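PDB 4G9M: agglutinin from Rhizoctonia solani, which acts as a fungal sugar-binding lectin with a ricin-type beta-trefoil domain and assembles as a domain-swapped dimer. Local coordinates for residues Q35-H40 against P118-P123; P89-A94 against E102-R107; T11-S16 against K138-K143; L21-G26 against L60-S65. All blocks are in the same frame, centred on the assembly; numbering follows the deposited sequence.

Contact 1: Q35-H40 against P118-P123; sequences QGYKSH and PANETP
Y37 and N120 set two flat groups face to face: the phenol ring and the carboxamide are within 2° of parallel, with CG of N120 3.6 Å above the ring plane and over its centre. On the same face CB of N120 covers the CD2 and CE2 side in a CH-pi contact, 4.0 Å from the Y37 ring centroid, while ND2 lies closest to CZ and CE1. The amide carbon of N120 is anti to the carbonyl carbon (chi1 -75°), which carries it over the ring. The amide's rotation is then steadied by a bond from K38 N to N120 OD1 of 2.9 Å, the donor being tilted out of the carbonyl plane.

A second pair of planes lies close by. The Q35 and E121 side chains lie side by side, pointing the same way, with amide and carboxylate planes 6° apart. Q35 OE1 comes within 3.3 Å of E121 CA, and a water donates to both Q35 OE1 and E121 O. The other end of the amide, NE2, is held by D22 OD1.

Between the backbones, G36 N gives a 2.8 Å bond to T122 O, and E121 N returns one of 2.9 Å to G36 O. E121 is the third residue of a type II turn from A119 to T122 and has the positive phi of that position.

The turn introduces strand 122-128, which pairs with strand 32-37 in an antiparallel sheet of the beta-trefoil fold. Strand 20-23 also pairs antiparallel with 32-37, and W24 beyond it packs on Q35 and E121.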
loop_
_atom_site.group_PDB
_atom_site.type_symbol
_atom_site.label_atom_id
_atom_site.label_comp_id
_atom_site.label_asym_id
_atom_site.label_seq_id
_atom_site.Cartn_x
_atom_site.Cartn_y
_atom_site.Cartn_z
ATOM N N GLN B 35 -11.956 13.455 -12.296
ATOM C CA GLN B 35 -11.486 13.272 -13.668
ATOM C C GLN B 35 -9.986 13.497 -13.739
ATOM O O GLN B 35 -9.363 13.908 -12.758
ATOM C CB GLN B 35 -12.193 14.286 -14.582
ATOM C CG GLN B 35 -11.741 15.719 -14.340
ATOM C CD GLN B 35 -12.699 16.741 -14.900
ATOM O OE1 GLN B 35 -13.583 16.413 -15.700
ATOM N NE2 GLN B 35 -12.535 17.991 -14.481
ATOM N N GLY B 36 -9.398 13.237 -14.905
ATOM C CA GLY B 36 -8.001 13.577 -15.117
ATOM C C GLY B 36 -7.891 14.955 -15.739
ATOM O O GLY B 36 -8.727 15.325 -16.564
ATOM N N TYR B 37 -6.888 15.731 -15.335
ATOM C CA TYR B 37 -6.722 17.079 -15.875
ATOM C C TYR B 37 -5.255 17.517 -15.771
ATOM O O TYR B 37 -4.534 17.077 -14.877
ATOM C CB TYR B 37 -7.636 18.050 -15.114
ATOM C CG TYR B 37 -8.043 19.313 -15.876
ATOM C CD1 TYR B 37 -7.168 20.376 -16.015
ATOM C CD2 TYR B 37 -9.309 19.430 -16.439
ATOM C CE1 TYR B 37 -7.531 21.528 -16.695
ATOM C CE2 TYR B 37 -9.684 20.582 -17.132
ATOM C CZ TYR B 37 -8.787 21.625 -17.253
ATOM O OH TYR B 37 -9.130 22.784 -17.924
ATOM N N LYS B 38 -4.799 18.357 -16.694
ATOM C CA LYS B 38 -3.433 18.873 -16.623
ATOM C C LYS B 38 -3.226 19.610 -15.307
ATOM O O LYS B 38 -4.089 20.374 -14.876
ATOM C CB LYS B 38 -3.143 19.807 -17.797
ATOM C CG LYS B 38 -1.740 20.389 -17.797
ATOM C CD LYS B 38 -1.520 21.278 -19.012
ATOM C CE LYS B 38 -0.190 22.025 -18.925
ATOM N NZ LYS B 38 0.185 22.672 -20.221
ATOM N N SER B 39 -2.086 19.358 -14.669
ATOM C CA SER B 39 -1.776 19.981 -13.398
ATOM C C SER B 39 -1.722 21.508 -13.539
ATOM O O SER B 39 -1.021 22.029 -14.406
ATOM C CB SER B 39 -0.444 19.444 -12.864
ATOM O OG SER B 39 -0.135 20.012 -11.598
ATOM N N HIS B 40 -2.475 22.217 -12.703
ATOM C CA HIS B 40 -2.409 23.682 -12.687
ATOM C C HIS B 40 -2.301 24.270 -11.276
ATOM O O HIS B 40 -2.322 25.494 -11.099
ATOM C CB HIS B 40 -3.579 24.319 -13.461
ATOM C CG HIS B 40 -4.936 23.869 -13.009
ATOM N ND1 HIS B 40 -5.327 23.873 -11.686
ATOM C CD2 HIS B 40 -5.995 23.402 -13.712
ATOM C CE1 HIS B 40 -6.566 23.421 -11.595
ATOM N NE2 HIS B 40 -6.993 23.129 -12.811
ATOM N N PRO B 118 -4.993 10.905 -21.907
ATOM C CA PRO B 118 -4.404 12.090 -21.277
ATOM C C PRO B 118 -5.186 13.381 -21.524
ATOM O O PRO B 118 -4.704 14.448 -21.143
ATOM C CB PRO B 118 -3.026 12.177 -21.933
ATOM C CG PRO B 118 -3.211 11.570 -23.273
ATOM C CD PRO B 118 -4.238 10.473 -23.099
ATOM N N ALA B 119 -6.354 13.293 -22.158
ATOM C CA ALA B 119 -7.165 14.477 -22.434
ATOM C C ALA B 119 -7.750 15.048 -21.151
ATOM O O ALA B 119 -8.068 14.300 -20.229
ATOM C CB ALA B 119 -8.282 14.141 -23.396
ATOM N N ASN B 120 -7.899 16.368 -21.090
ATOM C CA ASN B 120 -8.545 16.977 -19.929
ATOM C C ASN B 120 -9.982 16.471 -19.874
ATOM O O ASN B 120 -10.612 16.301 -20.913
ATOM C CB ASN B 120 -8.553 18.517 -20.019
ATOM C CG ASN B 120 -7.190 19.146 -19.728
ATOM O OD1 ASN B 120 -6.317 18.534 -19.106
ATOM N ND2 ASN B 120 -7.013 20.390 -20.164
ATOM N N GLU B 121 -10.480 16.229 -18.662
ATOM C CA GLU B 121 -11.863 15.779 -18.406
ATOM C C GLU B 121 -12.116 14.299 -18.674
ATOM O O GLU B 121 -13.269 13.839 -18.672
ATOM C CB GLU B 121 -12.919 16.676 -19.084
ATOM C CG GLU B 121 -12.826 18.135 -18.635
ATOM C CD GLU B 121 -13.960 19.001 -19.154
ATOM O OE1 GLU B 121 -14.825 18.488 -19.890
ATOM O OE2 GLU B 121 -13.985 20.205 -18.814
ATOM N N THR B 122 -11.042 13.550 -18.898
ATOM C CA THR B 122 -11.158 12.101 -18.994
ATOM C C THR B 122 -11.668 11.562 -17.665
ATOM O O THR B 122 -11.103 11.851 -16.619
ATOM C CB THR B 122 -9.813 11.432 -19.307
ATOM O OG1 THR B 122 -9.360 11.843 -20.602
ATOM C CG2 THR B 122 -9.956 9.911 -19.285
ATOM N N PRO B 123 -12.744 10.766 -17.700
ATOM C CA PRO B 123 -13.340 10.281 -16.454
ATOM C C PRO B 123 -12.408 9.380 -15.658
ATOM O O PRO B 123 -11.597 8.661 -16.244
ATOM C CB PRO B 123 -14.560 9.483 -16.939
ATOM C CG PRO B 123 -14.860 10.050 -18.293
ATOM C CD PRO B 123 -13.530 10.372 -18.882
HETATM O O HOH W 1 -15.177 14.109 -16.492
#

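Contact 2: P89-A94 against E102-R107; sequences PLDIVA and EAADHR
E102 meets D91 in an antiparallel hydrogen-bonded pair, E102 N to D91 O and D91 N to E102 O both measuring 2.9 Å. The two side chains share one face of the hairpin. E102 extends beyond CG until its carboxylate lies across V93, OE1 being 3.9 Å from V93 CG2. The same oxygen stands 4.1 Å from D91 OD2, a proximity of like charges probably eased by R107 beside D91.

A103 has L90 as its non-hydrogen-bonded partner, and their side chains diverge; L90 turns to V58 and L60 of a neighbouring strand. Here the regular strand 99-103 ends, and a type I turn from A103 to H106 takes the chain away from this beta hairpin. The hairpin lies at the dimer interface, where I92 and A94 make backbone bonds to the second subunit.

A104 adds one further bond to the ladder, from its N to P89 O at 2.8 Å, with its methyl beside the P89 carbonyl and CB. D105 follows, crossing P89 at about a right angle with OD2 3.5 Å from P89 CG; its backbone N donates to a water that donates in turn to P89 O.

R107 comes back over the turn. Its NE gives a 3.2 Å bond to A104 O, which lies close to the guanidinium plane. D91 OD2 instead sits 3.4 Å above the centre of the R107 guanidinium face, the D91 carboxylate and R107 guanidinium planes 89° apart, so this salt bridge is one of charge with no N-H aimed at the oxygen. NH1 of R107 makes a further salt bridge with E102 of the second subunit.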
loop_
_atom_site.group_PDB
_atom_site.type_symbol
_atom_site.label_atom_id
_atom_site.label_comp_id
_atom_site.label_asym_id
_atom_site.label_seq_id
_atom_site.Cartn_x
_atom_site.Cartn_y
_atom_site.Cartn_z
ATOM N N PRO B 89 -14.146 4.400 1.540
ATOM C CA PRO B 89 -12.853 4.113 2.174
ATOM C C PRO B 89 -11.915 3.365 1.230
ATOM O O PRO B 89 -12.369 2.525 0.449
ATOM C CB PRO B 89 -13.238 3.239 3.377
ATOM C CG PRO B 89 -14.523 2.537 2.916
ATOM C CD PRO B 89 -15.245 3.603 2.131
ATOM N N LEU B 90 -10.620 3.679 1.307
ATOM C CA LEU B 90 -9.624 3.198 0.347
ATOM C C LEU B 90 -8.458 2.520 1.064
ATOM O O LEU B 90 -8.280 2.681 2.274
ATOM C CB LEU B 90 -9.074 4.366 -0.491
ATOM C CG LEU B 90 -10.123 5.295 -1.114
ATOM C CD1 LEU B 90 -9.487 6.603 -1.582
ATOM C CD2 LEU B 90 -10.826 4.598 -2.262
ATOM N N ASP B 91 -7.683 1.758 0.296
ATOM C CA ASP B 91 -6.410 1.187 0.725
ATOM C C ASP B 91 -5.398 1.671 -0.297
ATOM O O ASP B 91 -5.646 1.573 -1.501
ATOM C CB ASP B 91 -6.449 -0.337 0.648
ATOM C CG ASP B 91 -7.086 -0.989 1.865
ATOM O OD1 ASP B 91 -7.033 -0.405 2.983
ATOM O OD2 ASP B 91 -7.581 -2.134 1.709
ATOM N N ILE B 92 -4.263 2.197 0.157
ATOM C CA ILE B 92 -3.237 2.658 -0.775
ATOM C C ILE B 92 -2.168 1.562 -0.865
ATOM O O ILE B 92 -1.485 1.277 0.121
ATOM C CB ILE B 92 -2.609 3.993 -0.302
ATOM C CG1 ILE B 92 -3.704 5.008 0.068
ATOM C CG2 ILE B 92 -1.729 4.573 -1.390
ATOM C CD1 ILE B 92 -4.725 5.243 -1.069
ATOM N N VAL B 93 -2.039 0.945 -2.037
ATOM C CA VAL B 93 -1.217 -0.262 -2.210
ATOM C C VAL B 93 -0.009 0.033 -3.092
ATOM O O VAL B 93 -0.165 0.502 -4.217
ATOM C CB VAL B 93 -2.044 -1.411 -2.881
ATOM C CG1 VAL B 93 -1.260 -2.694 -2.889
ATOM C CG2 VAL B 93 -3.382 -1.613 -2.158
ATOM N N ALA B 94 1.196 -0.226 -2.588
ATOM C CA ALA B 94 2.411 -0.006 -3.385
ATOM C C ALA B 94 2.404 -0.745 -4.731
ATOM O O ALA B 94 2.169 -1.949 -4.791
ATOM C CB ALA B 94 3.654 -0.386 -2.579
ATOM N N GLU B 102 -7.197 1.450 -3.991
ATOM C CA GLU B 102 -8.171 0.357 -3.993
ATOM C C GLU B 102 -9.382 0.715 -3.154
ATOM O O GLU B 102 -9.242 1.314 -2.097
ATOM C CB GLU B 102 -7.544 -0.876 -3.325
ATOM C CG GLU B 102 -7.246 -2.059 -4.191
ATOM C CD GLU B 102 -6.663 -3.216 -3.393
ATOM O OE1 GLU B 102 -6.867 -3.260 -2.158
ATOM O OE2 GLU B 102 -6.000 -4.075 -3.995
ATOM N N ALA B 103 -10.577 0.327 -3.591
ATOM C CA ALA B 103 -11.739 0.456 -2.712
ATOM C C ALA B 103 -11.634 -0.565 -1.581
ATOM O O ALA B 103 -11.604 -1.779 -1.834
ATOM C CB ALA B 103 -13.035 0.243 -3.512
ATOM N N ALA B 104 -11.596 -0.088 -0.340
ATOM C CA ALA B 104 -11.301 -0.948 0.807
ATOM C C ALA B 104 -12.327 -2.058 1.001
ATOM O O ALA B 104 -11.990 -3.150 1.445
ATOM C CB ALA B 104 -11.183 -0.122 2.068
ATOM N N ASP B 105 -13.579 -1.769 0.654
ATOM C CA ASP B 105 -14.647 -2.746 0.821
ATOM C C ASP B 105 -15.118 -3.352 -0.501
ATOM O O ASP B 105 -16.083 -4.121 -0.536
ATOM C CB ASP B 105 -15.793 -2.135 1.616
ATOM C CG ASP B 105 -15.391 -1.828 3.061
ATOM O OD1 ASP B 105 -14.734 -2.702 3.683
ATOM O OD2 ASP B 105 -15.717 -0.737 3.570
ATOM N N HIS B 106 -14.410 -3.015 -1.577
ATOM C CA HIS B 106 -14.593 -3.646 -2.879
ATOM C C HIS B 106 -13.219 -3.794 -3.522
ATOM O O HIS B 106 -12.922 -3.116 -4.496
ATOM C CB HIS B 106 -15.462 -2.758 -3.776
ATOM C CG HIS B 106 -16.791 -2.403 -3.180
ATOM N ND1 HIS B 106 -16.942 -1.425 -2.219
ATOM C CD2 HIS B 106 -18.029 -2.902 -3.407
ATOM C CE1 HIS B 106 -18.215 -1.335 -1.884
ATOM N NE2 HIS B 106 -18.898 -2.218 -2.592
ATOM N N ARG B 107 -12.389 -4.691 -2.989
ATOM C CA ARG B 107 -10.944 -4.628 -3.231
ATOM C C ARG B 107 -10.491 -5.061 -4.625
ATOM O O ARG B 107 -9.313 -4.917 -4.965
ATOM C CB ARG B 107 -10.179 -5.435 -2.174
ATOM C CG ARG B 107 -10.255 -4.845 -0.777
ATOM C CD ARG B 107 -9.272 -5.513 0.165
ATOM N NE ARG B 107 -9.475 -5.078 1.546
ATOM C CZ ARG B 107 -8.612 -5.295 2.535
ATOM N NH1 ARG B 107 -7.473 -5.930 2.297
ATOM N NH2 ARG B 107 -8.884 -4.868 3.761
HETATM O O HOH W 2 -14.507 0.822 -0.299
#

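Contact 3: T11-S16 against K138-K143; sequences TLKNVS and KFIDEK
L12 and F139, a non-hydrogen-bonded pair, meet methyl to ring: CD2 of L12 stands 3.6 Å from the F139 ring centroid and only 9° off its normal, a CH-pi contact over the middle of the face. T11, I140, K13 and K138 occupy the other face of the sheet. There the two lysines run side by side, and K13, bent at chi3, turns NZ back at chi4 (71°) to 3.2 Å from K138 CG. K138 curls too, placing CD 3.7 Å from V15 CG2. At the far end T11 OG1 donates to E142 OE2 over 2.9 Å, nearly along the C-O axis of the carboxylate.

The backbone sets this register. T11 and I140 exchange two bonds, as do K13 and K138, the shortest being K138 N to K13 O at 2.7 Å. Farther out, Y10 and F99 meet the F139 ring edge-to-face.

Strand 8-14 thus lies between 47-51 and 137-141 in an antiparallel sheet of the beta-trefoil fold. Within the chain 137-141 is one of its two edges, but F139 and I140 pair with a strand of the second subunit, so the sheet continues across the dimer.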
loop_
_atom_site.group_PDB
_atom_site.type_symbol
_atom_site.label_atom_id
_atom_site.label_comp_id
_atom_site.label_asym_id
_atom_site.label_seq_id
_atom_site.Cartn_x
_atom_site.Cartn_y
_atom_site.Cartn_z
ATOM N N THR B 11 -0.835 16.002 -4.454
ATOM C CA THR B 11 -1.216 15.966 -5.866
ATOM C C THR B 11 -1.097 14.507 -6.290
ATOM O O THR B 11 -0.107 13.841 -5.972
ATOM C CB THR B 11 -0.294 16.844 -6.737
ATOM O OG1 THR B 11 -0.478 18.225 -6.400
ATOM C CG2 THR B 11 -0.601 16.654 -8.223
ATOM N N LEU B 12 -2.123 13.986 -6.964
ATOM C CA LEU B 12 -2.115 12.584 -7.372
ATOM C C LEU B 12 -1.999 12.493 -8.890
ATOM O O LEU B 12 -2.955 12.764 -9.621
ATOM C CB LEU B 12 -3.382 11.891 -6.866
ATOM C CG LEU B 12 -3.593 11.998 -5.350
ATOM C CD1 LEU B 12 -4.859 11.280 -4.905
ATOM C CD2 LEU B 12 -2.385 11.462 -4.585
ATOM N N LYS B 13 -0.809 12.134 -9.356
ATOM C CA LYS B 13 -0.485 12.172 -10.775
ATOM C C LYS B 13 -0.583 10.791 -11.408
ATOM O O LYS B 13 0.095 9.853 -10.984
ATOM C CB LYS B 13 0.926 12.751 -10.987
ATOM C CG LYS B 13 1.333 12.811 -12.456
ATOM C CD LYS B 13 2.719 13.419 -12.612
ATOM C CE LYS B 13 3.779 12.587 -11.904
ATOM N NZ LYS B 13 4.035 11.298 -12.606
ATOM N N ASN B 14 -1.410 10.663 -12.435
ATOM C CA ASN B 14 -1.571 9.350 -13.061
ATOM C C ASN B 14 -0.260 8.896 -13.706
ATOM O O ASN B 14 0.373 9.641 -14.446
ATOM C CB ASN B 14 -2.703 9.370 -14.084
ATOM C CG ASN B 14 -3.078 7.995 -14.544
ATOM O OD1 ASN B 14 -2.564 7.506 -15.548
ATOM N ND2 ASN B 14 -3.976 7.348 -13.804
ATOM N N VAL B 15 0.143 7.661 -13.415
ATOM C CA VAL B 15 1.403 7.129 -13.922
ATOM C C VAL B 15 1.433 7.068 -15.462
ATOM O O VAL B 15 2.446 7.377 -16.086
ATOM C CB VAL B 15 1.734 5.748 -13.278
ATOM C CG1 VAL B 15 2.864 5.033 -14.031
ATOM C CG2 VAL B 15 2.087 5.910 -11.792
ATOM N N SER B 16 0.315 6.696 -16.073
ATOM C CA SER B 16 0.263 6.589 -17.527
ATOM C C SER B 16 0.291 7.945 -18.237
ATOM O O SER B 16 1.066 8.137 -19.177
ATOM C CB SER B 16 -0.985 5.821 -17.970
ATOM O OG SER B 16 -1.066 5.716 -19.395
ATOM N N LYS B 138 1.023 8.560 -8.807
ATOM C CA LYS B 138 2.142 9.108 -8.059
ATOM C C LYS B 138 1.602 9.991 -6.948
ATOM O O LYS B 138 0.839 10.920 -7.206
ATOM C CB LYS B 138 3.072 9.928 -8.958
ATOM C CG LYS B 138 3.570 9.199 -10.205
ATOM C CD LYS B 138 4.423 8.005 -9.842
ATOM C CE LYS B 138 5.511 8.397 -8.863
ATOM N NZ LYS B 138 5.736 7.325 -7.865
ATOM N N PHE B 139 2.008 9.699 -5.717
ATOM C CA PHE B 139 1.601 10.492 -4.571
ATOM C C PHE B 139 2.607 11.600 -4.326
ATOM O O PHE B 139 3.663 11.374 -3.749
ATOM C CB PHE B 139 1.441 9.606 -3.333
ATOM C CG PHE B 139 0.084 8.963 -3.233
ATOM C CD1 PHE B 139 -0.353 8.070 -4.201
ATOM C CD2 PHE B 139 -0.758 9.257 -2.167
ATOM C CE1 PHE B 139 -1.604 7.489 -4.122
ATOM C CE2 PHE B 139 -2.018 8.657 -2.074
ATOM C CZ PHE B 139 -2.432 7.775 -3.051
ATOM N N ILE B 140 2.271 12.798 -4.790
ATOM C CA ILE B 140 3.160 13.954 -4.592
ATOM C C ILE B 140 2.779 14.764 -3.357
ATOM O O ILE B 140 1.814 15.523 -3.377
ATOM C CB ILE B 140 3.168 14.875 -5.837
ATOM C CG1 ILE B 140 3.488 14.063 -7.101
ATOM C CG2 ILE B 140 4.181 15.998 -5.660
ATOM C CD1 ILE B 140 3.222 14.819 -8.379
ATOM N N ASP B 141 3.554 14.595 -2.288
ATOM C CA ASP B 141 3.321 15.239 -0.993
ATOM C C ASP B 141 3.611 16.739 -1.031
ATOM O O ASP B 141 4.693 17.159 -1.442
ATOM C CB ASP B 141 4.229 14.564 0.056
ATOM C CG ASP B 141 3.854 14.892 1.501
ATOM O OD1 ASP B 141 2.678 15.198 1.799
ATOM O OD2 ASP B 141 4.754 14.778 2.367
ATOM N N GLU B 142 2.633 17.540 -0.612
ATOM C CA GLU B 142 2.843 18.975 -0.400
ATOM C C GLU B 142 3.483 19.171 0.968
ATOM O O GLU B 142 3.015 18.627 1.964
ATOM C CB GLU B 142 1.511 19.733 -0.453
ATOM C CG GLU B 142 0.527 19.225 -1.495
ATOM C CD GLU B 142 0.676 19.893 -2.833
ATOM O OE1 GLU B 142 1.203 21.016 -2.867
ATOM O OE2 GLU B 142 0.262 19.297 -3.850
ATOM N N LYS B 143 4.555 19.953 1.036
ATOM C CA LYS B 143 5.279 20.073 2.297
ATOM C C LYS B 143 4.606 20.978 3.323
ATOM O O LYS B 143 3.781 21.837 2.998
ATOM C CB LYS B 143 6.705 20.558 2.051
ATOM C CG LYS B 143 7.581 19.528 1.341
ATOM C CD LYS B 143 8.967 20.113 1.132
ATOM C CE LYS B 143 9.984 19.051 0.773
ATOM N NZ LYS B 143 11.350 19.642 0.839
ATOM O OXT LYS B 143 4.900 20.843 4.515
#

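Contact 4: L21-G26 against L60-S65; sequences LDLWRG and LQNVKS
L23 and S65 press together without any hydrogen bond joining the two segments: the methyl CD2 of L23 lies 3.1 Å from S65 OG, a tight approach of carbon to hydroxyl. S65 OG stands between its backbone N and carbonyl carbon (chi1 67°), and it is there that CD2 meets it. The same hydroxyl is hydrogen-bonded to T67 OG1. L23 also covers the amide of N62: L23 CB lies 3.5 Å from N62 ND2, while CD2 meets N62 CG and OD1.

Both ends of that amide are occupied. OD1 of N62 accepts from S65 N at 3.1 Å, in the carbonyl plane and on a lone pair, with a weaker bond from K64 N; this is an Asx motif closing the turn after strand 58-62. ND2 donates to N44 O, while N44 ND2 donates to L23 O, so N44 ties the two segments together. N44 directly precedes Q45-K46-W47, the Q-x-W signature of ricin-type trefoil lectins. W47 packs against both L23 and N62, and its NE1 bonds L21 O.

Beyond the leucine, strand 20-23 gives way to a turn in which G26 N bonds L23 O at 2.9 Å. R25 and G26 both have positive phi. G26 O rests 3.4 Å from S65 CB. A CB on G26 would run into K64 CD, so the bare CA leaves room for the lysine chain.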
loop_
_atom_site.group_PDB
_atom_site.type_symbol
_atom_site.label_atom_id
_atom_site.label_comp_id
_atom_site.label_asym_id
_atom_site.label_seq_id
_atom_site.Cartn_x
_atom_site.Cartn_y
_atom_site.Cartn_z
ATOM N N LEU B 21 -5.459 13.911 -10.639
ATOM C CA LEU B 21 -6.821 13.741 -10.122
ATOM C C LEU B 21 -7.432 15.115 -9.804
ATOM O O LEU B 21 -6.840 15.933 -9.076
ATOM C CB LEU B 21 -6.786 12.856 -8.872
ATOM C CG LEU B 21 -8.115 12.230 -8.461
ATOM C CD1 LEU B 21 -8.553 11.161 -9.467
ATOM C CD2 LEU B 21 -7.944 11.647 -7.047
ATOM N N ASP B 22 -8.611 15.355 -10.371
ATOM C CA ASP B 22 -9.206 16.690 -10.455
ATOM C C ASP B 22 -10.696 16.602 -10.154
ATOM O O ASP B 22 -11.405 15.814 -10.759
ATOM C CB ASP B 22 -8.971 17.228 -11.880
ATOM C CG ASP B 22 -9.536 18.629 -12.110
ATOM O OD1 ASP B 22 -10.774 18.791 -12.137
ATOM O OD2 ASP B 22 -8.739 19.569 -12.330
ATOM N N LEU B 23 -11.174 17.398 -9.204
ATOM C CA LEU B 23 -12.599 17.487 -8.946
ATOM C C LEU B 23 -13.198 18.600 -9.795
ATOM O O LEU B 23 -12.767 19.742 -9.712
ATOM C CB LEU B 23 -12.863 17.742 -7.454
ATOM C CG LEU B 23 -14.331 17.867 -7.044
ATOM C CD1 LEU B 23 -15.092 16.569 -7.280
ATOM C CD2 LEU B 23 -14.423 18.257 -5.586
ATOM N N TRP B 24 -14.187 18.242 -10.616
ATOM C CA TRP B 24 -14.832 19.144 -11.578
ATOM C C TRP B 24 -15.285 20.461 -10.943
ATOM O O TRP B 24 -16.133 20.471 -10.049
ATOM C CB TRP B 24 -16.009 18.393 -12.213
ATOM C CG TRP B 24 -16.964 19.176 -13.061
ATOM C CD1 TRP B 24 -18.060 19.868 -12.633
ATOM C CD2 TRP B 24 -16.959 19.279 -14.490
ATOM N NE1 TRP B 24 -18.717 20.422 -13.703
ATOM C CE2 TRP B 24 -18.063 20.076 -14.855
ATOM C CE3 TRP B 24 -16.121 18.790 -15.494
ATOM C CZ2 TRP B 24 -18.347 20.397 -16.180
ATOM C CZ3 TRP B 24 -16.406 19.107 -16.809
ATOM C CH2 TRP B 24 -17.511 19.904 -17.140
ATOM N N ARG B 25 -14.672 21.560 -11.391
ATOM C CA ARG B 25 -14.951 22.914 -10.897
ATOM C C ARG B 25 -14.735 23.104 -9.385
ATOM O O ARG B 25 -15.087 24.144 -8.827
ATOM C CB ARG B 25 -16.355 23.378 -11.317
ATOM C CG ARG B 25 -16.534 23.554 -12.824
ATOM C CD ARG B 25 -17.712 24.468 -13.148
ATOM N NE ARG B 25 -19.008 23.887 -12.802
ATOM C CZ ARG B 25 -19.866 23.389 -13.689
ATOM N NH1 ARG B 25 -19.564 23.402 -14.981
ATOM N NH2 ARG B 25 -21.026 22.879 -13.288
ATOM N N GLY B 26 -14.138 22.106 -8.736
ATOM C CA GLY B 26 -14.011 22.084 -7.287
ATOM C C GLY B 26 -15.346 22.118 -6.560
ATOM O O GLY B 26 -15.425 22.531 -5.398
ATOM N N LEU B 60 -9.798 10.155 0.942
ATOM C CA LEU B 60 -9.183 11.275 0.238
ATOM C C LEU B 60 -10.203 12.388 0.174
ATOM O O LEU B 60 -11.306 12.184 -0.336
ATOM C CB LEU B 60 -8.765 10.849 -1.177
ATOM C CG LEU B 60 -7.559 9.916 -1.266
ATOM C CD1 LEU B 60 -7.332 9.526 -2.725
ATOM C CD2 LEU B 60 -6.310 10.601 -0.685
ATOM N N GLN B 61 -9.849 13.553 0.715
ATOM C CA GLN B 61 -10.770 14.692 0.746
ATOM C C GLN B 61 -10.276 15.846 -0.116
ATOM O O GLN B 61 -9.116 16.258 -0.012
ATOM C CB GLN B 61 -10.968 15.159 2.191
ATOM C CG GLN B 61 -11.940 16.292 2.335
ATOM C CD GLN B 61 -12.032 16.788 3.767
ATOM O OE1 GLN B 61 -11.068 16.688 4.533
ATOM N NE2 GLN B 61 -13.192 17.322 4.139
ATOM N N ASN B 62 -11.143 16.378 -0.971
ATOM C CA ASN B 62 -10.737 17.493 -1.828
ATOM C C ASN B 62 -10.499 18.774 -1.035
ATOM O O ASN B 62 -11.312 19.152 -0.191
ATOM C CB ASN B 62 -11.758 17.733 -2.944
ATOM C CG ASN B 62 -11.234 18.673 -4.016
ATOM O OD1 ASN B 62 -11.547 19.871 -4.024
ATOM N ND2 ASN B 62 -10.431 18.134 -4.927
ATOM N N VAL B 63 -9.376 19.444 -1.295
ATOM C CA VAL B 63 -9.037 20.646 -0.544
ATOM C C VAL B 63 -10.044 21.773 -0.825
ATOM O O VAL B 63 -10.454 22.505 0.081
ATOM C CB VAL B 63 -7.587 21.102 -0.827
ATOM C CG1 VAL B 63 -7.369 22.531 -0.371
ATOM C CG2 VAL B 63 -6.601 20.168 -0.136
ATOM N N LYS B 64 -10.474 21.893 -2.075
ATOM C CA LYS B 64 -11.376 22.992 -2.424
ATOM C C LYS B 64 -12.808 22.792 -1.914
ATOM O O LYS B 64 -13.376 23.688 -1.282
ATOM C CB LYS B 64 -11.369 23.231 -3.928
ATOM C CG LYS B 64 -12.152 24.461 -4.363
ATOM C CD LYS B 64 -11.449 25.165 -5.513
ATOM C CE LYS B 64 -12.039 26.542 -5.804
ATOM N NZ LYS B 64 -13.263 26.468 -6.655
ATOM N N SER B 65 -13.375 21.618 -2.168
ATOM C CA SER B 65 -14.784 21.345 -1.869
ATOM C C SER B 65 -15.080 20.882 -0.439
ATOM O O SER B 65 -16.170 21.121 0.076
ATOM C CB SER B 65 -15.324 20.295 -2.839
ATOM O OG SER B 65 -14.694 19.035 -2.620
#

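Contacts 3 and 4 join through L12, whose O lies 2.9 Å from L21 N, a probable hydrogen bond, and whose CD1 packs 3.7 Å from L60 CD1. L60 CD1 also meets L90 CD1 of contact 2 at 3.8 Å, and I92 CG2 of contact 2 reaches F139 CZ of contact 3 at 3.7 Å, so these three share apolar packing. Contact 1 enters through contact 4: Q35 N lies 2.9 Å from D22 O, again a probable hydrogen bond, where strands 20-23 and 32-37 adjoin. Contacts 1 and 2 lie on opposite sides of the chain's centre, their own centres about 22 Å apart. The second subunit touches contacts 2 and 3 but not 1 or 4.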